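Local atomic coordinates of bradyzoite surface antigen BSR4 (Toxoplasma gondii, PDB entry 2JKS), a protein that is a bradyzoite-stage surface antigen of the SAG1-related (SRS) superfamily, binds zinc in the crystal, and probably acts at the interface between parasite and host. Residues A[102-106]-A[116-120]; A[64-68]-A[133-137]. One frame throughout, in Å; residues are numbered along the deposited sequence.

Contact 1. Residues A[102-106]-A[116-120]; sequences NWKVN and QKWSL
An antiparallel beta hairpin at the edge of a five-stranded sheet in the first SRS domain joins 102-106 to 116-120. Strand 104-105 is outermost within the chain; strand 116-121 also pairs with strand 41-47. Both backbones are extended. Lys-104 and Ser-119 form the hydrogen-bonded pair (Lys-104 N to Ser-119 O 2.8 Å, Ser-119 N to Lys-104 O 2.9 Å). Val-105 and Trp-118 form the non-hydrogen-bonded pair, CA atoms 4.4 Å apart, and beyond them Asn-106 N donates to Lys-117 O at 2.8 Å. A water accepts from Lys-117 N (3.0 Å) and donates to Asn-106 O (3.2 Å). Trp-103, in an m rotamer, lays a face of its indole on Leu-120, whose CB is 3.6 Å from the six-membered-ring centroid in a CH-pi contact. Val-105 CB lies 3.9 Å from CD1 of Trp-118, also m. The hairpin is therefore two-sided: its tryptophans and Leu-120 are buried against strands 53-67 and 132-141, while Lys-104 and Ser-119 lie on the opposite face.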
loop_
_atom_site.group_PDB
_atom_site.type_symbol
_atom_site.label_atom_id
_atom_site.label_comp_id
_atom_site.label_asym_id
_atom_site.label_seq_id
_atom_site.Cartn_x
_atom_site.Cartn_y
_atom_site.Cartn_z
ATOM N N ASN A 102 3.284 -11.461 -9.813
ATOM C CA ASN A 102 2.820 -11.359 -11.196
ATOM C C ASN A 102 1.519 -12.088 -11.284
ATOM O O ASN A 102 1.246 -13.018 -10.484
ATOM C CB ASN A 102 3.759 -12.061 -12.204
ATOM C CG ASN A 102 5.188 -11.628 -12.132
ATOM O OD1 ASN A 102 6.060 -12.401 -11.707
ATOM N ND2 ASN A 102 5.464 -10.435 -12.616
ATOM N N TRP A 103 0.719 -11.699 -12.281
ATOM C CA TRP A 103 -0.425 -12.500 -12.692
ATOM C C TRP A 103 0.130 -13.820 -13.200
ATOM O O TRP A 103 1.188 -13.847 -13.796
ATOM C CB TRP A 103 -1.153 -11.838 -13.841
ATOM C CG TRP A 103 -2.020 -10.654 -13.458
ATOM C CD1 TRP A 103 -1.638 -9.349 -13.370
ATOM C CD2 TRP A 103 -3.411 -10.691 -13.128
ATOM N NE1 TRP A 103 -2.700 -8.568 -13.006
ATOM C CE2 TRP A 103 -3.816 -9.352 -12.876
ATOM C CE3 TRP A 103 -4.362 -11.719 -13.036
ATOM C CZ2 TRP A 103 -5.177 -9.004 -12.534
ATOM C CZ3 TRP A 103 -5.681 -11.393 -12.701
ATOM C CH2 TRP A 103 -6.070 -10.037 -12.428
ATOM N N LYS A 104 -0.607 -14.896 -12.969
ATOM C CA LYS A 104 -0.179 -16.227 -13.347
ATOM C C LYS A 104 -1.210 -16.817 -14.272
ATOM O O LYS A 104 -2.385 -16.859 -13.942
ATOM C CB LYS A 104 -0.059 -17.126 -12.134
ATOM C CG LYS A 104 1.208 -16.912 -11.377
ATOM C CD LYS A 104 1.175 -17.715 -10.138
ATOM C CE LYS A 104 2.442 -17.441 -9.303
ATOM N NZ LYS A 104 2.378 -18.312 -8.100
ATOM N N VAL A 105 -0.744 -17.305 -15.412
ATOM C CA VAL A 105 -1.619 -18.067 -16.301
ATOM C C VAL A 105 -2.127 -19.381 -15.633
ATOM O O VAL A 105 -1.408 -20.074 -14.899
ATOM C CB VAL A 105 -0.954 -18.285 -17.692
ATOM C CG1 VAL A 105 0.029 -19.365 -17.622
ATOM C CG2 VAL A 105 -2.017 -18.574 -18.746
ATOM N N ASN A 106 -3.394 -19.685 -15.834
ATOM C CA ASN A 106 -3.917 -20.932 -15.347
ATOM C C ASN A 106 -3.617 -21.995 -16.421
ATOM O O ASN A 106 -3.957 -21.851 -17.607
ATOM C CB ASN A 106 -5.375 -20.799 -14.869
ATOM C CG ASN A 106 -5.528 -19.759 -13.694
ATOM O OD1 ASN A 106 -4.528 -19.220 -13.156
ATOM N ND2 ASN A 106 -6.769 -19.501 -13.293
ATOM N N GLN A 116 -8.322 -18.025 -22.215
ATOM C CA GLN A 116 -7.266 -17.886 -21.261
ATOM C C GLN A 116 -7.729 -17.279 -19.959
ATOM O O GLN A 116 -8.641 -16.435 -19.931
ATOM C CB GLN A 116 -6.157 -17.061 -21.882
ATOM C CG GLN A 116 -5.636 -17.708 -23.170
ATOM C CD GLN A 116 -5.039 -16.701 -24.121
ATOM O OE1 GLN A 116 -5.701 -16.232 -25.064
ATOM N NE2 GLN A 116 -3.784 -16.354 -23.888
ATOM N N LYS A 117 -7.109 -17.730 -18.871
ATOM C CA LYS A 117 -7.436 -17.218 -17.575
ATOM C C LYS A 117 -6.143 -17.036 -16.772
ATOM O O LYS A 117 -5.189 -17.805 -16.943
ATOM C CB LYS A 117 -8.444 -18.123 -16.876
ATOM C CG LYS A 117 -8.948 -17.562 -15.528
ATOM C CD LYS A 117 -10.109 -18.397 -15.039
ATOM C CE LYS A 117 -10.564 -18.050 -13.656
ATOM N NZ LYS A 117 -11.811 -18.875 -13.423
ATOM N N TRP A 118 -6.140 -16.005 -15.922
ATOM C CA TRP A 118 -5.018 -15.571 -15.106
ATOM C C TRP A 118 -5.515 -15.310 -13.694
ATOM O O TRP A 118 -6.672 -14.927 -13.506
ATOM C CB TRP A 118 -4.358 -14.292 -15.644
ATOM C CG TRP A 118 -3.848 -14.404 -17.045
ATOM C CD1 TRP A 118 -2.581 -14.777 -17.442
ATOM C CD2 TRP A 118 -4.590 -14.162 -18.235
ATOM N NE1 TRP A 118 -2.500 -14.766 -18.816
ATOM C CE2 TRP A 118 -3.717 -14.387 -19.326
ATOM C CE3 TRP A 118 -5.916 -13.732 -18.495
ATOM C CZ2 TRP A 118 -4.137 -14.234 -20.663
ATOM C CZ3 TRP A 118 -6.329 -13.574 -19.808
ATOM C CH2 TRP A 118 -5.437 -13.816 -20.886
ATOM N N SER A 119 -4.610 -15.478 -12.726
ATOM C CA SER A 119 -4.878 -15.312 -11.291
ATOM C C SER A 119 -3.798 -14.402 -10.736
ATOM O O SER A 119 -2.639 -14.567 -11.109
ATOM C CB SER A 119 -4.674 -16.673 -10.572
ATOM O OG SER A 119 -5.815 -17.463 -10.695
ATOM N N LEU A 120 -4.159 -13.458 -9.862
ATOM C CA LEU A 120 -3.189 -12.629 -9.141
ATOM C C LEU A 120 -3.496 -12.813 -7.679
ATOM O O LEU A 120 -4.603 -12.495 -7.223
ATOM C CB LEU A 120 -3.242 -11.139 -9.557
ATOM C CG LEU A 120 -2.503 -10.117 -8.666
ATOM C CD1 LEU A 120 -1.006 -10.412 -8.653
ATOM C CD2 LEU A 120 -2.756 -8.631 -9.116
HETATM O O HOH W 1 -5.013 -19.723 -19.791
#

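Contact 2. Residues A[64-68]-A[133-137]; sequences NVCDP and AFVVG
Val-135 and Val-65, partnered by Cys-66 and Phe-134, bury the most surface where strand 53-67 crosses strand 132-141. Val-135 and Cys-66 form a single antiparallel hydrogen-bonded bridge (Cys-66 N to Val-135 O and Val-135 N to Cys-66 O, both 2.9 Å; CA atoms 4.9 Å apart). The short axes of 65-67 and 133-137 lie 131° apart and approach to 4.6 Å, so the strands splay strongly. Val-135, rotamer t, also reaches Pro-68 (CG2 to CG 3.7 Å). Val-65, rotamer m, points toward the partner strand; its CG2 is 3.7 Å from Phe-134 CB, and its CG1 lies over the ring face of Phe-134 (rotamer p), 4.2 Å from the centroid, a CH-pi contact. A water donates to Asp-67 OD1 and Ala-133 O (each 2.7 Å); Asp-67 OD1 is also hydrogen-bonded to Lys-69 N. The bridge joins neighbouring inner strands of the six-stranded sheet, and the Cys-66 to Cys-77 disulfide links one to outermost strand 76-79, in the disulfide-rich beta sandwich of SRS domains.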
loop_
_atom_site.group_PDB
_atom_site.type_symbol
_atom_site.label_atom_id
_atom_site.label_comp_id
_atom_site.label_asym_id
_atom_site.label_seq_id
_atom_site.Cartn_x
_atom_site.Cartn_y
_atom_site.Cartn_z
ATOM N N ASN A 64 3.988 -7.820 -16.711
ATOM C CA ASN A 64 3.687 -6.411 -16.552
ATOM C C ASN A 64 2.190 -6.145 -16.312
ATOM O O ASN A 64 1.347 -6.979 -16.630
ATOM C CB ASN A 64 4.148 -5.624 -17.798
ATOM C CG ASN A 64 5.657 -5.657 -17.998
ATOM O OD1 ASN A 64 6.419 -5.080 -17.215
ATOM N ND2 ASN A 64 6.092 -6.337 -19.043
ATOM N N VAL A 65 1.900 -4.996 -15.707
ATOM C CA VAL A 65 0.546 -4.403 -15.689
ATOM C C VAL A 65 0.657 -2.959 -16.212
ATOM O O VAL A 65 1.762 -2.492 -16.469
ATOM C CB VAL A 65 -0.121 -4.460 -14.255
ATOM C CG1 VAL A 65 -0.255 -5.904 -13.756
ATOM C CG2 VAL A 65 0.671 -3.629 -13.255
ATOM N N CYS A 66 -0.462 -2.278 -16.428
ATOM C CA CYS A 66 -0.447 -0.883 -16.822
ATOM C C CYS A 66 -0.643 0.037 -15.632
ATOM O O CYS A 66 -1.520 -0.193 -14.804
ATOM C CB CYS A 66 -1.518 -0.595 -17.883
ATOM S SG CYS A 66 -1.380 -1.722 -19.259
ATOM N N ASP A 67 0.175 1.078 -15.557
ATOM C CA ASP A 67 -0.021 2.161 -14.584
ATOM C C ASP A 67 -0.666 3.352 -15.305
ATOM O O ASP A 67 0.015 4.067 -16.047
ATOM C CB ASP A 67 1.326 2.615 -14.005
ATOM C CG ASP A 67 1.171 3.618 -12.854
ATOM O OD1 ASP A 67 0.069 4.171 -12.633
ATOM O OD2 ASP A 67 2.168 3.829 -12.152
ATOM N N PRO A 68 -1.968 3.602 -15.079
ATOM C CA PRO A 68 -2.492 4.742 -15.840
ATOM C C PRO A 68 -1.893 6.108 -15.469
ATOM O O PRO A 68 -2.152 7.097 -16.165
ATOM C CB PRO A 68 -4.006 4.701 -15.552
ATOM C CG PRO A 68 -4.259 3.346 -15.019
ATOM C CD PRO A 68 -3.016 2.975 -14.257
ATOM N N ALA A 133 -3.596 1.504 -7.985
ATOM C CA ALA A 133 -4.444 0.989 -9.050
ATOM C C ALA A 133 -3.600 0.601 -10.262
ATOM O O ALA A 133 -2.598 1.265 -10.594
ATOM C CB ALA A 133 -5.488 2.046 -9.446
ATOM N N PHE A 134 -4.029 -0.434 -10.960
ATOM C CA PHE A 134 -3.429 -0.764 -12.255
ATOM C C PHE A 134 -4.528 -1.198 -13.187
ATOM O O PHE A 134 -5.697 -1.309 -12.768
ATOM C CB PHE A 134 -2.330 -1.854 -12.105
ATOM C CG PHE A 134 -2.849 -3.232 -11.674
ATOM C CD1 PHE A 134 -3.405 -4.113 -12.628
ATOM C CD2 PHE A 134 -2.756 -3.641 -10.342
ATOM C CE1 PHE A 134 -3.866 -5.338 -12.279
ATOM C CE2 PHE A 134 -3.208 -4.943 -9.959
ATOM C CZ PHE A 134 -3.752 -5.778 -10.950
ATOM N N VAL A 135 -4.145 -1.428 -14.443
ATOM C CA VAL A 135 -5.073 -1.772 -15.531
ATOM C C VAL A 135 -4.455 -2.976 -16.298
ATOM O O VAL A 135 -3.228 -3.054 -16.532
ATOM C CB VAL A 135 -5.355 -0.526 -16.498
ATOM C CG1 VAL A 135 -5.885 -0.965 -17.861
ATOM C CG2 VAL A 135 -6.358 0.460 -15.891
ATOM N N VAL A 136 -5.317 -3.913 -16.643
ATOM C CA VAL A 136 -5.020 -5.021 -17.550
ATOM C C VAL A 136 -6.260 -5.083 -18.467
ATOM O O VAL A 136 -7.300 -4.463 -18.191
ATOM C CB VAL A 136 -4.741 -6.403 -16.799
ATOM C CG1 VAL A 136 -3.427 -6.376 -15.935
ATOM C CG2 VAL A 136 -5.966 -6.828 -15.892
ATOM N N GLY A 137 -6.155 -5.815 -19.559
ATOM C CA GLY A 137 -7.263 -5.872 -20.488
ATOM C C GLY A 137 -7.061 -6.991 -21.484
ATOM O O GLY A 137 -6.013 -7.629 -21.493
HETATM O O HOH W 2 -2.090 3.905 -10.986
#

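How the contacts relate
From the N terminus, the chain passes through 64-68, the end of strand 53-67, then runs through strands 76-79 and 83-89 and helix 91-95 to the hairpin of contact 1. That hairpin closes its own short loop, the chain leaving 102-106 and returning along 116-120; strand 132-141 follows, and its 133-137 portion closes the larger loop of contact 2. Contact 1 is thus nested inside contact 2. The two belong to different sheets of one SRS domain and meet between them: Trp-103 NE1 lies 3.5 Å from Phe-134 CE1 and 3.7 Å from Val-65 CG1, while Leu-120 CD2 lies 3.5 Å from Phe-134 CZ. Together they tie the five-stranded sheet to the six-stranded one.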